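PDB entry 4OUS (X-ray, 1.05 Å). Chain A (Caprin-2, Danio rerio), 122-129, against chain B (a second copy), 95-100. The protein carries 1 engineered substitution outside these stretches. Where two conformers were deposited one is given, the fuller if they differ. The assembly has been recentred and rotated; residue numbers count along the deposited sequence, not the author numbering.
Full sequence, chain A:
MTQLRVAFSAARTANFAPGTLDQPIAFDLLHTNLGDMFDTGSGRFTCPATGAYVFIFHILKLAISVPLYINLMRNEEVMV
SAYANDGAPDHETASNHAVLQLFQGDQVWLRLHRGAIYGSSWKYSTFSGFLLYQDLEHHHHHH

Chain A 122-129: WKYSTFSG
Chain B, residues 95-100: SNHAVL

The contact is small, polar and built by side chains reaching between two strands that do not share backbone hydrogen bonds. In chain A, residues 122 to 124 form a loop that leads into a strand running through Gly129(A); in chain B, residues 95 to 100 are strand throughout. The N-to-C directions diverge by 49°, and the strand axes come no nearer than 7.3 Å, leaving room for one layer of side chains. Two pairs set the register: the CA atoms of Tyr124(A) and Asn96(B) lie 7.6 Å apart, those of Ser128(A) and Ala98(B) 6.9 Å. Together the stretches bury 282 Å², with His97(B), Ser128(A) and Asn96(B) giving the most, followed by Thr126(A).

The chain A strand follows a simple alternation. With phi/psi of -137/158 at Thr126(A), -153/124 at Phe127(A) and -138/162 at Ser128(A), it is extended, so that Thr126(A) and Ser128(A) direct their CA-to-CB bonds toward chain B while Phe127(A), chi1 t, points away. The two inward residues are short and carry hydroxyls, which suits a narrow gap lined by polar partners.

His97(B) covers the largest area. Its backbone is extended at -155/167 and its CA-to-CB bond points sideways, but chi1 of 75° (p) and chi2 of -81° bring the ring's end nearer to chain A. There NE2 meets OG of Ser128(A) at 2.6 Å, a short hydrogen bond in which either atom could be the donor. The hydroxyl sits at the ring edge, near its plane, as suits a bond to a ring nitrogen. Ser128(A) presents OG with chi1 of -51° (m), and ND1 of His97(B) is hydrogen-bonded elsewhere in the structure, so both ring nitrogens are engaged. Not every polar atom fares so well: O of His97(B) is buried by the contact without a partner.

Asn96(B), at phi/psi -163/-173, points toward chain A with chi1 of -145°, between wells, and chi2 of -34°. Its OD1 accepts a 2.7 Å hydrogen bond from OG1 of Thr126(A), whose chi1 is 59° (p), and also a 2.8 Å bond from the backbone N of His97(B). One carbonyl oxygen thus ties the strands together while being braced by its own chain. The amide's other end faces the loop, with ND2 3.0 Å from O of Tyr124(A). OG1 of Thr126(A) also lies 3.2 Å from CE1 of His97(B), so the threonine hydroxyl packs against both polar residues.

Water and a little hydrocarbon complete the join. A water donates to O of Tyr124(A) at 3.0 Å and to O of Ser95(B) at 2.9 Å, bridging a backbone carbonyl of each chain. Farther along, Val99(B), chi1 t, points toward chain A and sets CG2 4.0 Å from CB of Ser128(A), an apolar touch beside the serine-histidine bond. The rule is economical: short hydroxyl side chains on one strand, longer amide and imidazole groups on the other.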

# COMPACT_ATOMS: atom_id res chain seq x y z
N TRP A 122 -12.80 13.20 4.39
CA TRP A 122 -12.55 12.35 3.23
C TRP A 122 -11.52 11.25 3.52
O TRP A 122 -11.25 10.42 2.65
CB TRP A 122 -12.15 13.17 2.00
CG TRP A 122 -13.33 13.46 1.10
CD1 TRP A 122 -14.65 13.35 1.42
CD2 TRP A 122 -13.28 13.88 -0.27
NE1 TRP A 122 -15.43 13.69 0.34
CE2 TRP A 122 -14.62 14.02 -0.71
CE3 TRP A 122 -12.25 14.16 -1.17
CZ2 TRP A 122 -14.94 14.42 -2.01
CZ3 TRP A 122 -12.57 14.56 -2.45
CH2 TRP A 122 -13.90 14.69 -2.86
N LYS A 123 -10.97 11.24 4.73
CA LYS A 123 -10.24 10.08 5.24
C LYS A 123 -9.03 9.71 4.36
O LYS A 123 -8.94 8.61 3.81
CB LYS A 123 -11.21 8.90 5.40
CG LYS A 123 -12.34 9.22 6.39
CD LYS A 123 -13.47 8.20 6.36
CE LYS A 123 -14.53 8.54 5.31
NZ LYS A 123 -15.51 9.53 5.83
N TYR A 124 -8.10 10.65 4.26
CA TYR A 124 -6.83 10.44 3.56
C TYR A 124 -5.83 9.63 4.38
O TYR A 124 -5.03 8.88 3.83
CB TYR A 124 -6.19 11.77 3.20
CG TYR A 124 -6.96 12.60 2.22
CD1 TYR A 124 -6.77 12.42 0.85
CD2 TYR A 124 -7.86 13.57 2.64
CE1 TYR A 124 -7.47 13.18 -0.07
CE2 TYR A 124 -8.56 14.33 1.72
CZ TYR A 124 -8.35 14.13 0.37
OH TYR A 124 -9.03 14.86 -0.57
N SER A 125 -5.86 9.82 5.70
CA SER A 125 -4.85 9.29 6.60
C SER A 125 -5.41 8.10 7.35
O SER A 125 -6.34 8.25 8.16
CB SER A 125 -4.37 10.38 7.55
OG SER A 125 -3.72 11.41 6.82
N THR A 126 -4.85 6.92 7.07
CA THR A 126 -5.45 5.64 7.41
C THR A 126 -4.43 4.66 7.98
O THR A 126 -3.23 4.75 7.71
CB THR A 126 -6.08 5.00 6.18
OG1 THR A 126 -5.03 4.84 5.22
CG2 THR A 126 -7.20 5.85 5.60
N PHE A 127 -4.94 3.68 8.71
CA PHE A 127 -4.12 2.65 9.35
C PHE A 127 -5.01 1.43 9.50
O PHE A 127 -6.08 1.52 10.10
CB PHE A 127 -3.63 3.16 10.71
CG PHE A 127 -2.81 2.18 11.54
CD1 PHE A 127 -1.96 1.24 10.97
CD2 PHE A 127 -2.86 2.26 12.92
CE1 PHE A 127 -1.20 0.40 11.78
CE2 PHE A 127 -2.11 1.44 13.73
CZ PHE A 127 -1.28 0.50 13.16
N SER A 128 -4.58 0.29 8.96
CA SER A 128 -5.35 -0.95 9.06
C SER A 128 -4.46 -2.13 9.36
O SER A 128 -3.25 -2.10 9.14
CB SER A 128 -6.10 -1.25 7.77
OG SER A 128 -6.86 -0.14 7.34
N GLY A 129 -5.08 -3.20 9.83
CA GLY A 129 -4.37 -4.42 10.10
C GLY A 129 -5.32 -5.60 10.13
O GLY A 129 -6.52 -5.44 10.39
N SER B 95 -2.42 6.90 -3.40
CA SER B 95 -2.65 5.53 -2.95
C SER B 95 -3.35 5.50 -1.60
O SER B 95 -3.20 6.42 -0.79
CB SER B 95 -1.33 4.75 -2.88
OG SER B 95 -0.46 5.29 -1.90
N ASN B 96 -4.11 4.44 -1.38
CA ASN B 96 -4.68 4.17 -0.07
C ASN B 96 -5.14 2.71 -0.03
O ASN B 96 -4.88 1.93 -0.96
CB ASN B 96 -5.81 5.14 0.28
CG ASN B 96 -5.85 5.47 1.77
OD1 ASN B 96 -5.52 4.63 2.61
ND2 ASN B 96 -6.25 6.69 2.10
N HIS B 97 -5.80 2.35 1.05
CA HIS B 97 -6.25 1.00 1.28
C HIS B 97 -7.45 1.07 2.22
O HIS B 97 -7.68 2.11 2.86
CB HIS B 97 -5.14 0.19 1.94
CG HIS B 97 -4.99 0.54 3.38
ND1 HIS B 97 -4.29 1.64 3.81
CD2 HIS B 97 -5.56 -0.00 4.47
CE1 HIS B 97 -4.40 1.74 5.13
NE2 HIS B 97 -5.18 0.75 5.55
N ALA B 98 -8.18 -0.03 2.36
CA ALA B 98 -9.23 -0.11 3.37
C ALA B 98 -9.58 -1.56 3.64
O ALA B 98 -9.42 -2.41 2.77
CB ALA B 98 -10.47 0.66 2.94
N VAL B 99 -10.06 -1.83 4.85
CA VAL B 99 -10.72 -3.10 5.13
C VAL B 99 -12.18 -2.76 5.43
O VAL B 99 -12.47 -2.04 6.39
CB VAL B 99 -10.11 -3.86 6.32
CG1 VAL B 99 -10.75 -5.24 6.43
CG2 VAL B 99 -8.60 -3.97 6.15
N LEU B 100 -13.08 -3.26 4.60
CA LEU B 100 -14.48 -2.88 4.65
C LEU B 100 -15.39 -4.07 4.89
O LEU B 100 -15.19 -5.14 4.33
CB LEU B 100 -14.91 -2.21 3.35
CG LEU B 100 -14.14 -0.97 2.90
CD1 LEU B 100 -14.70 -0.49 1.58
CD2 LEU B 100 -14.19 0.13 3.95
O HOH W 1 -3.50 8.44 1.32